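Local coordinates for protein metal transporter CNNM3 (Homo sapiens, PDB 6DFD) that probably takes part in magnesium efflux, its cyclic nucleotide-binding homology domain forming dimers and, as in CNNM proteins generally, probably being needed for efflux, at residues R118-I123 with G127-N132; H99-R104 with Y110-L115; R55-S58 with V63-P66. The protein carries 6 engineered substitutions. All coordinates share one frame; numbering follows the deposited sequence.

Contact 1: R118-I123 with G127-N132; sequences RVEVEI and GLKFEN
Glu131 OE2 is gripped by two nitrogens of Arg118 at the open end of a beta hairpin, whose strand 128-132 is the outermost in this chain of one sheet of the cyclic nucleotide-binding homology domain, with 119-123 next to it. Arg118 approaches side-on: NE lies 2.8 Å from Glu131 OE2 on the anti side of the carboxylate, whereas NH2, 3.2 Å from the same oxygen, reaches it from above the carboxylate plane. The guanidinium and carboxylate planes are turned 73° apart. Arg118 folds back through bends at chi2 and chi3, while Glu131 is extended, its CG anti to the backbone N (chi1 179°).

Between the strands the antiparallel ladder is regular. Val119 and Asn132 form one hydrogen-bonded pair, Val121 and Phe130 the next; the last, Ile123 with Leu128, has one weak bond, from Leu128 N. On the face with Glu120 and Glu131, Glu122 CB rests 3.6 Å from Lys129 CG. Their charged ends diverge, Glu122 to Arg104 and Lys129 to Glu60 of the second subunit.

The opposite face is largely apolar and reaches the dimer interface, where Phe130 meets Phe130 of the second subunit and Ile123 packs on its counterpart there. Within the hairpin, Ile123 and Phe130 are two residues out of register yet touch obliquely, Ile123 CG2 lying 3.7 Å from Phe130 CE2.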
loop_
_atom_site.group_PDB
_atom_site.type_symbol
_atom_site.label_atom_id
_atom_site.label_comp_id
_atom_site.label_asym_id
_atom_site.label_seq_id
_atom_site.Cartn_x
_atom_site.Cartn_y
_atom_site.Cartn_z
ATOM N N ARG A 118 -2.467 -12.000 1.344
ATOM C CA ARG A 118 -1.666 -10.900 1.862
ATOM C C ARG A 118 -0.470 -10.653 0.962
ATOM O O ARG A 118 0.187 -11.598 0.511
ATOM C CB ARG A 118 -1.176 -11.201 3.284
ATOM C CG ARG A 118 -2.239 -11.743 4.205
ATOM C CD ARG A 118 -3.247 -10.660 4.568
ATOM N NE ARG A 118 -2.645 -9.649 5.426
ATOM C CZ ARG A 118 -3.315 -8.668 6.018
ATOM N NH1 ARG A 118 -4.626 -8.547 5.838
ATOM N NH2 ARG A 118 -2.670 -7.805 6.793
ATOM N N VAL A 119 -0.173 -9.377 0.725
ATOM C CA VAL A 119 0.960 -8.985 -0.101
ATOM C C VAL A 119 1.739 -7.883 0.602
ATOM O O VAL A 119 1.204 -7.135 1.425
ATOM C CB VAL A 119 0.524 -8.504 -1.507
ATOM C CG1 VAL A 119 -0.099 -9.641 -2.293
ATOM C CG2 VAL A 119 -0.425 -7.326 -1.402
ATOM N N GLU A 120 3.018 -7.797 0.273
ATOM C CA GLU A 120 3.850 -6.671 0.652
ATOM C C GLU A 120 4.043 -5.798 -0.571
ATOM O O GLU A 120 4.349 -6.297 -1.663
ATOM C CB GLU A 120 5.211 -7.122 1.190
ATOM C CG GLU A 120 6.144 -5.960 1.548
ATOM C CD GLU A 120 7.469 -6.431 2.132
ATOM O OE1 GLU A 120 7.540 -6.624 3.361
ATOM O OE2 GLU A 120 8.427 -6.619 1.352
ATOM N N VAL A 121 3.860 -4.501 -0.381
ATOM C CA VAL A 121 4.003 -3.506 -1.425
ATOM C C VAL A 121 5.162 -2.609 -1.036
ATOM O O VAL A 121 5.218 -2.126 0.101
ATOM C CB VAL A 121 2.720 -2.671 -1.593
ATOM C CG1 VAL A 121 2.847 -1.741 -2.779
ATOM C CG2 VAL A 121 1.504 -3.567 -1.734
ATOM N N GLU A 122 6.076 -2.377 -1.972
ATOM C CA GLU A 122 7.089 -1.340 -1.813
ATOM C C GLU A 122 6.908 -0.354 -2.957
ATOM O O GLU A 122 6.923 -0.751 -4.126
ATOM C CB GLU A 122 8.502 -1.933 -1.780
ATOM C CG GLU A 122 8.982 -2.517 -3.074
ATOM C CD GLU A 122 9.893 -1.569 -3.822
ATOM O OE1 GLU A 122 9.450 -1.006 -4.844
ATOM O OE2 GLU A 122 11.044 -1.376 -3.376
ATOM N N ILE A 123 6.717 0.924 -2.625
ATOM C CA ILE A 123 6.112 1.850 -3.573
ATOM C C ILE A 123 6.702 3.246 -3.417
ATOM O O ILE A 123 7.098 3.666 -2.324
ATOM C CB ILE A 123 4.576 1.876 -3.399
ATOM C CG1 ILE A 123 3.938 2.772 -4.461
ATOM C CG2 ILE A 123 4.206 2.339 -2.005
ATOM C CD1 ILE A 123 2.513 2.406 -4.769
ATOM N N GLY A 127 10.365 3.934 -1.816
ATOM C CA GLY A 127 10.167 2.511 -1.663
ATOM C C GLY A 127 9.616 2.181 -0.293
ATOM O O GLY A 127 10.104 1.267 0.379
ATOM N N LEU A 128 8.605 2.928 0.146
ATOM C CA LEU A 128 7.983 2.612 1.424
ATOM C C LEU A 128 7.324 1.245 1.334
ATOM O O LEU A 128 6.772 0.874 0.297
ATOM C CB LEU A 128 6.948 3.670 1.812
ATOM C CG LEU A 128 7.459 5.108 1.976
ATOM C CD1 LEU A 128 6.332 6.008 2.442
ATOM C CD2 LEU A 128 8.626 5.174 2.949
ATOM N N LYS A 129 7.380 0.495 2.428
ATOM C CA LYS A 129 6.904 -0.879 2.463
ATOM C C LYS A 129 5.719 -0.974 3.403
ATOM O O LYS A 129 5.781 -0.484 4.537
ATOM C CB LYS A 129 8.005 -1.838 2.925
ATOM C CG LYS A 129 8.819 -2.455 1.803
ATOM C CD LYS A 129 10.256 -2.747 2.241
ATOM C CE LYS A 129 10.334 -3.574 3.521
ATOM N NZ LYS A 129 11.714 -3.564 4.085
ATOM N N PHE A 130 4.644 -1.598 2.936
ATOM C CA PHE A 130 3.551 -1.919 3.836
ATOM C C PHE A 130 2.783 -3.112 3.292
ATOM O O PHE A 130 2.878 -3.463 2.113
ATOM C CB PHE A 130 2.629 -0.717 4.068
ATOM C CG PHE A 130 2.234 0.004 2.816
ATOM C CD1 PHE A 130 1.169 -0.438 2.054
ATOM C CD2 PHE A 130 2.921 1.134 2.413
ATOM C CE1 PHE A 130 0.800 0.232 0.899
ATOM C CE2 PHE A 130 2.561 1.809 1.265
ATOM C CZ PHE A 130 1.499 1.358 0.505
ATOM N N GLU A 131 2.032 -3.743 4.182
ATOM C CA GLU A 131 1.300 -4.959 3.870
ATOM C C GLU A 131 -0.153 -4.626 3.562
ATOM O O GLU A 131 -0.771 -3.805 4.241
ATOM C CB GLU A 131 1.377 -5.950 5.035
ATOM C CG GLU A 131 0.618 -7.247 4.801
ATOM C CD GLU A 131 0.917 -8.296 5.866
ATOM O OE1 GLU A 131 1.945 -8.159 6.565
ATOM O OE2 GLU A 131 0.112 -9.243 6.009
ATOM N N ASN A 132 -0.688 -5.275 2.537
ATOM C CA ASN A 132 -2.067 -5.101 2.107
ATOM C C ASN A 132 -2.742 -6.459 2.060
ATOM O O ASN A 132 -2.084 -7.487 1.863
ATOM C CB ASN A 132 -2.148 -4.456 0.725
ATOM C CG ASN A 132 -2.036 -2.946 0.773
ATOM O OD1 ASN A 132 -2.114 -2.331 1.837
ATOM N ND2 ASN A 132 -1.851 -2.340 -0.389
HETATM O O HOH W 1 11.949 -0.242 -0.256
#

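Contact 2: H99-R104 with Y110-L115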
loop_
_atom_site.group_PDB
_atom_site.type_symbol
_atom_site.label_atom_id
_atom_site.label_comp_id
_atom_site.label_asym_id
_atom_site.label_seq_id
_atom_site.Cartn_x
_atom_site.Cartn_y
_atom_site.Cartn_z
ATOM N N HIS A 99 5.834 -15.476 -6.867
ATOM C CA HIS A 99 5.210 -14.694 -5.808
ATOM C C HIS A 99 5.038 -13.225 -6.172
ATOM O O HIS A 99 4.280 -12.513 -5.499
ATOM C CB HIS A 99 6.042 -14.781 -4.528
ATOM C CG HIS A 99 6.065 -16.141 -3.923
ATOM N ND1 HIS A 99 6.891 -16.474 -2.874
ATOM C CD2 HIS A 99 5.353 -17.254 -4.210
ATOM C CE1 HIS A 99 6.698 -17.740 -2.550
ATOM N NE2 HIS A 99 5.766 -18.234 -3.344
ATOM N N TYR A 100 5.716 -12.748 -7.209
ATOM C CA TYR A 100 5.682 -11.332 -7.553
ATOM C C TYR A 100 4.546 -11.064 -8.529
ATOM O O TYR A 100 4.493 -11.657 -9.612
ATOM C CB TYR A 100 7.012 -10.877 -8.149
ATOM C CG TYR A 100 8.097 -10.819 -7.107
ATOM C CD1 TYR A 100 8.801 -11.955 -6.767
ATOM C CD2 TYR A 100 8.390 -9.636 -6.440
ATOM C CE1 TYR A 100 9.789 -11.922 -5.800
ATOM C CE2 TYR A 100 9.378 -9.593 -5.469
ATOM C CZ TYR A 100 10.070 -10.739 -5.157
ATOM O OH TYR A 100 11.056 -10.712 -4.197
ATOM N N LEU A 101 3.650 -10.163 -8.143
ATOM C CA LEU A 101 2.582 -9.701 -9.021
ATOM C C LEU A 101 3.009 -8.501 -9.853
ATOM O O LEU A 101 2.596 -8.364 -11.014
ATOM C CB LEU A 101 1.354 -9.339 -8.188
ATOM C CG LEU A 101 0.810 -10.411 -7.239
ATOM C CD1 LEU A 101 -0.457 -9.904 -6.547
ATOM C CD2 LEU A 101 0.541 -11.712 -7.984
ATOM N N TYR A 102 3.832 -7.629 -9.274
ATOM C CA TYR A 102 4.369 -6.467 -9.960
ATOM C C TYR A 102 5.810 -6.267 -9.524
ATOM O O TYR A 102 6.176 -6.578 -8.387
ATOM C CB TYR A 102 3.564 -5.204 -9.655
ATOM C CG TYR A 102 2.141 -5.299 -10.127
ATOM C CD1 TYR A 102 1.791 -4.897 -11.406
ATOM C CD2 TYR A 102 1.149 -5.806 -9.300
ATOM C CE1 TYR A 102 0.484 -4.985 -11.850
ATOM C CE2 TYR A 102 -0.162 -5.900 -9.733
ATOM C CZ TYR A 102 -0.483 -5.486 -11.014
ATOM O OH TYR A 102 -1.779 -5.576 -11.468
ATOM N N GLN A 103 6.622 -5.742 -10.435
ATOM C CA GLN A 103 8.011 -5.444 -10.126
ATOM C C GLN A 103 8.353 -4.076 -10.685
ATOM O O GLN A 103 8.081 -3.800 -11.859
ATOM C CB GLN A 103 8.938 -6.515 -10.696
ATOM C CG GLN A 103 8.648 -7.891 -10.128
ATOM C CD GLN A 103 9.413 -8.980 -10.829
ATOM O OE1 GLN A 103 8.836 -9.798 -11.548
ATOM N NE2 GLN A 103 10.723 -8.997 -10.630
ATOM N N ARG A 104 8.919 -3.220 -9.831
ATOM C CA ARG A 104 9.342 -1.886 -10.234
ATOM C C ARG A 104 9.970 -1.915 -11.616
ATOM O O ARG A 104 10.798 -2.776 -11.919
ATOM C CB ARG A 104 10.354 -1.316 -9.240
ATOM C CG ARG A 104 9.782 -0.734 -7.972
ATOM C CD ARG A 104 10.851 0.104 -7.281
ATOM N NE ARG A 104 10.645 1.531 -7.508
ATOM C CZ ARG A 104 9.997 2.344 -6.676
ATOM N NH1 ARG A 104 9.484 1.888 -5.536
ATOM N NH2 ARG A 104 9.862 3.626 -6.990
ATOM N N TYR A 110 -1.603 -5.836 -16.777
ATOM C CA TYR A 110 -2.796 -6.373 -16.144
ATOM C C TYR A 110 -3.086 -5.661 -14.833
ATOM O O TYR A 110 -2.199 -5.094 -14.188
ATOM C CB TYR A 110 -2.687 -7.881 -15.901
ATOM C CG TYR A 110 -1.412 -8.308 -15.198
ATOM C CD1 TYR A 110 -1.268 -8.147 -13.831
ATOM C CD2 TYR A 110 -0.361 -8.872 -15.911
ATOM C CE1 TYR A 110 -0.102 -8.536 -13.182
ATOM C CE2 TYR A 110 0.808 -9.271 -15.274
ATOM C CZ TYR A 110 0.930 -9.097 -13.915
ATOM O OH TYR A 110 2.093 -9.490 -13.289
ATOM N N PHE A 111 -4.365 -5.691 -14.478
ATOM C CA PHE A 111 -4.904 -5.202 -13.221
ATOM C C PHE A 111 -5.166 -6.402 -12.324
ATOM O O PHE A 111 -5.589 -7.457 -12.806
ATOM C CB PHE A 111 -6.197 -4.429 -13.503
ATOM C CG PHE A 111 -7.106 -4.256 -12.323
ATOM C CD1 PHE A 111 -8.026 -5.243 -11.980
ATOM C CD2 PHE A 111 -7.094 -3.082 -11.593
ATOM C CE1 PHE A 111 -8.873 -5.076 -10.910
ATOM C CE2 PHE A 111 -7.949 -2.909 -10.513
ATOM C CZ PHE A 111 -8.839 -3.905 -10.173
ATOM N N ILE A 112 -4.898 -6.250 -11.028
ATOM C CA ILE A 112 -5.140 -7.311 -10.058
ATOM C C ILE A 112 -5.927 -6.768 -8.878
ATOM O O ILE A 112 -5.635 -5.683 -8.361
ATOM C CB ILE A 112 -3.822 -7.952 -9.575
ATOM C CG1 ILE A 112 -3.233 -8.805 -10.699
ATOM C CG2 ILE A 112 -4.062 -8.801 -8.332
ATOM C CD1 ILE A 112 -1.839 -9.280 -10.440
ATOM N N LEU A 113 -6.927 -7.533 -8.449
ATOM C CA LEU A 113 -7.608 -7.309 -7.183
ATOM C C LEU A 113 -7.437 -8.573 -6.361
ATOM O O LEU A 113 -7.620 -9.681 -6.879
ATOM C CB LEU A 113 -9.095 -6.987 -7.372
ATOM C CG LEU A 113 -9.864 -6.839 -6.051
ATOM C CD1 LEU A 113 -10.874 -5.763 -6.131
ATOM C CD2 LEU A 113 -10.567 -8.127 -5.674
ATOM N N ILE A 114 -7.072 -8.414 -5.096
ATOM C CA ILE A 114 -6.835 -9.553 -4.216
ATOM C C ILE A 114 -8.166 -9.973 -3.609
ATOM O O ILE A 114 -8.776 -9.218 -2.847
ATOM C CB ILE A 114 -5.815 -9.209 -3.117
ATOM C CG1 ILE A 114 -4.469 -8.837 -3.741
ATOM C CG2 ILE A 114 -5.631 -10.404 -2.137
ATOM C CD1 ILE A 114 -3.448 -8.346 -2.722
ATOM N N LEU A 115 -8.617 -11.186 -3.930
ATOM C CA LEU A 115 -9.830 -11.683 -3.287
ATOM C C LEU A 115 -9.521 -12.207 -1.898
ATOM O O LEU A 115 -10.313 -12.025 -0.962
ATOM C CB LEU A 115 -10.457 -12.793 -4.124
ATOM C CG LEU A 115 -11.665 -12.555 -5.034
ATOM C CD1 LEU A 115 -11.926 -11.106 -5.347
ATOM C CD2 LEU A 115 -11.498 -13.375 -6.283
#
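Tyr110 and Tyr102 run past each other in opposite directions, and the hydroxyl of each ends on a backbone carbonyl of the facing segment. Tyr110 OH donates to Leu101 O over 2.6 Å, and Tyr102 OH donates to Tyr110 O over 2.8 Å. The second bond is the more slanted of the two: the Tyr102 hydroxyl stands above the plane of the Tyr110 carbonyl, 41° out of it. Because both bonds are made at the phenol ends, they span a gap between two chains too far apart for direct backbone pairing. The rings meet obliquely, their centroids 5.3 Å apart and their planes inclined at 44°. Tyr110 CG sits between the backbone N and the carbonyl carbon (chi1 51°), which carries its ring back toward residues 99-104 and lets CE1 approach Tyr102 CZ to 3.8 Å.

Ile112 is the bump that enters the hollow between Leu101 and Tyr102. Its CD1 is the leading atom, 3.9 Å from Leu101 CB and 3.8 Å from Tyr102 CE2, while CG1 comes 3.6 Å from Tyr102 OH. Leu101 crosses Ile112 at about a right angle, and its CD1 borders Ile112 CG2. Two successive residues can wall this hollow because Leu101 and Tyr102 form a classic beta bulge opposite Val183.

The contact lies in the interior of the beta-barrel fold, between its two sheets. Strand 181-185 pairs with the bulged strand, and Leu191 of strand 189-195 borders both Leu101 and Ile112. From the other side of strand 110-114, Phe111 and Leu113 turn away toward helix 47-60.

Contact 3: R55-S58 with V63-P66; sequences RFLS and VFSP
Phe64, Ser58 and Leu57 carry most of this contact, in which the chain leaving helix 47-60 turns back through a short loop and lies against the last turn of the helix. It belongs to the helical part of the cyclic nucleotide-binding homology domain, packed beside the beta barrel. Leu57 and Phe64 lie side by side and point the same way, with Leu57 CB 4.1 Å from Phe64 CB. Both place CG anti to the carbonyl carbon (chi1 -69° in each), and farther out Leu57 CD1 stands over one face of the Phe64 ring, offset toward its rim. Leu74 of helix 71-78 touches both side chains, and Leu143 adds to the packing on Phe64.

Ser58 meets the loop chiefly through its backbone. Its CA-H points almost straight at Phe64 O, with CA and O 3.5 Å apart and an angle of 165° at the hydrogen. On the same residue, Ser58 O faces Pro66 CD at 3.5 Å, so the proline ring borders the helix at the exposed margin of the contact.

No direct hydrogen bond joins the two segments; a water makes the polar link instead. Ser58 OG, which also bonds to Gln54 within the helix, donates to this water over 2.8 Å, and the water in turn donates to Phe64 O, 2.6 Å from the water oxygen.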
loop_
_atom_site.group_PDB
_atom_site.type_symbol
_atom_site.label_atom_id
_atom_site.label_comp_id
_atom_site.label_asym_id
_atom_site.label_seq_id
_atom_site.Cartn_x
_atom_site.Cartn_y
_atom_site.Cartn_z
ATOM N N ARG A 55 -19.736 -5.342 -7.773
ATOM C CA ARG A 55 -20.279 -4.116 -7.185
ATOM C C ARG A 55 -19.161 -3.227 -6.661
ATOM O O ARG A 55 -19.191 -1.999 -6.818
ATOM C CB ARG A 55 -21.237 -4.433 -6.034
ATOM C CG ARG A 55 -22.376 -5.374 -6.338
ATOM C CD ARG A 55 -23.224 -4.881 -7.457
ATOM N NE ARG A 55 -24.522 -5.551 -7.468
ATOM C CZ ARG A 55 -25.305 -5.627 -8.535
ATOM N NH1 ARG A 55 -24.918 -5.085 -9.683
ATOM N NH2 ARG A 55 -26.477 -6.247 -8.456
ATOM N N PHE A 56 -18.184 -3.834 -5.992
ATOM C CA PHE A 56 -17.074 -3.069 -5.444
ATOM C C PHE A 56 -16.336 -2.322 -6.539
ATOM O O PHE A 56 -16.104 -1.116 -6.431
ATOM C CB PHE A 56 -16.119 -4.012 -4.713
ATOM C CG PHE A 56 -14.889 -3.336 -4.175
ATOM C CD1 PHE A 56 -14.937 -2.616 -3.000
ATOM C CD2 PHE A 56 -13.684 -3.434 -4.838
ATOM C CE1 PHE A 56 -13.796 -2.007 -2.492
ATOM C CE2 PHE A 56 -12.540 -2.821 -4.335
ATOM C CZ PHE A 56 -12.599 -2.116 -3.161
ATOM N N LEU A 57 -15.934 -3.032 -7.593
ATOM C CA LEU A 57 -15.171 -2.388 -8.653
ATOM C C LEU A 57 -15.989 -1.296 -9.321
ATOM O O LEU A 57 -15.484 -0.198 -9.568
ATOM C CB LEU A 57 -14.721 -3.416 -9.682
ATOM C CG LEU A 57 -13.667 -4.421 -9.219
ATOM C CD1 LEU A 57 -13.417 -5.401 -10.342
ATOM C CD2 LEU A 57 -12.379 -3.709 -8.827
ATOM N N SER A 58 -17.262 -1.579 -9.618
ATOM C CA SER A 58 -18.103 -0.584 -10.277
ATOM C C SER A 58 -18.230 0.678 -9.441
ATOM O O SER A 58 -18.363 1.782 -9.994
ATOM C CB SER A 58 -19.494 -1.161 -10.552
ATOM O OG SER A 58 -19.422 -2.279 -11.419
ATOM N N VAL A 63 -11.908 3.107 -13.829
ATOM C CA VAL A 63 -11.891 2.413 -15.116
ATOM C C VAL A 63 -13.008 1.380 -15.219
ATOM O O VAL A 63 -13.335 0.937 -16.325
ATOM C CB VAL A 63 -10.525 1.740 -15.372
ATOM C CG1 VAL A 63 -9.415 2.773 -15.413
ATOM C CG2 VAL A 63 -10.226 0.709 -14.322
ATOM N N PHE A 64 -13.606 0.981 -14.098
ATOM C CA PHE A 64 -14.721 0.043 -14.095
ATOM C C PHE A 64 -16.065 0.715 -13.844
ATOM O O PHE A 64 -17.055 0.017 -13.595
ATOM C CB PHE A 64 -14.483 -1.044 -13.051
ATOM C CG PHE A 64 -13.368 -1.973 -13.412
ATOM C CD1 PHE A 64 -13.470 -2.784 -14.531
ATOM C CD2 PHE A 64 -12.214 -2.024 -12.657
ATOM C CE1 PHE A 64 -12.451 -3.629 -14.886
ATOM C CE2 PHE A 64 -11.180 -2.879 -13.012
ATOM C CZ PHE A 64 -11.304 -3.681 -14.120
ATOM N N SER A 65 -16.120 2.043 -13.893
ATOM C CA SER A 65 -17.378 2.754 -13.697
ATOM C C SER A 65 -18.442 2.280 -14.687
ATOM O O SER A 65 -18.133 1.971 -15.843
ATOM C CB SER A 65 -17.187 4.258 -13.864
ATOM O OG SER A 65 -18.429 4.865 -14.171
ATOM N N PRO A 66 -19.713 2.237 -14.267
ATOM C CA PRO A 66 -20.788 1.865 -15.205
ATOM C C PRO A 66 -20.893 2.782 -16.402
ATOM O O PRO A 66 -21.566 2.427 -17.377
ATOM C CB PRO A 66 -22.052 1.934 -14.334
ATOM C CG PRO A 66 -21.549 1.627 -12.960
ATOM C CD PRO A 66 -20.209 2.313 -12.883
HETATM O O HOH W 2 -19.334 -1.235 -14.015
#

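From the N terminus, contact 3 comes first, closing the short loop after helix 47-60. Contact 2 follows, bringing residues 99-104 and 110-115 together across the barrel interior, and contact 1 closes the hairpin 119-123/128-132. The three loops run in series, with none nested or crossing. Strand 110-114 is the hub: Phe111 packs on Leu57 and Phe64 of contact 3 and Leu113 on Leu57, while Ile114 CD1 reaches Val119 CG2 of contact 1 at 3.5 Å. The Arg104-Glu122 salt bridge also joins contacts 1 and 2. Contacts 1 and 3 do not touch, their nearest atoms about 11 Å apart; contact 2 lies between them, touching both.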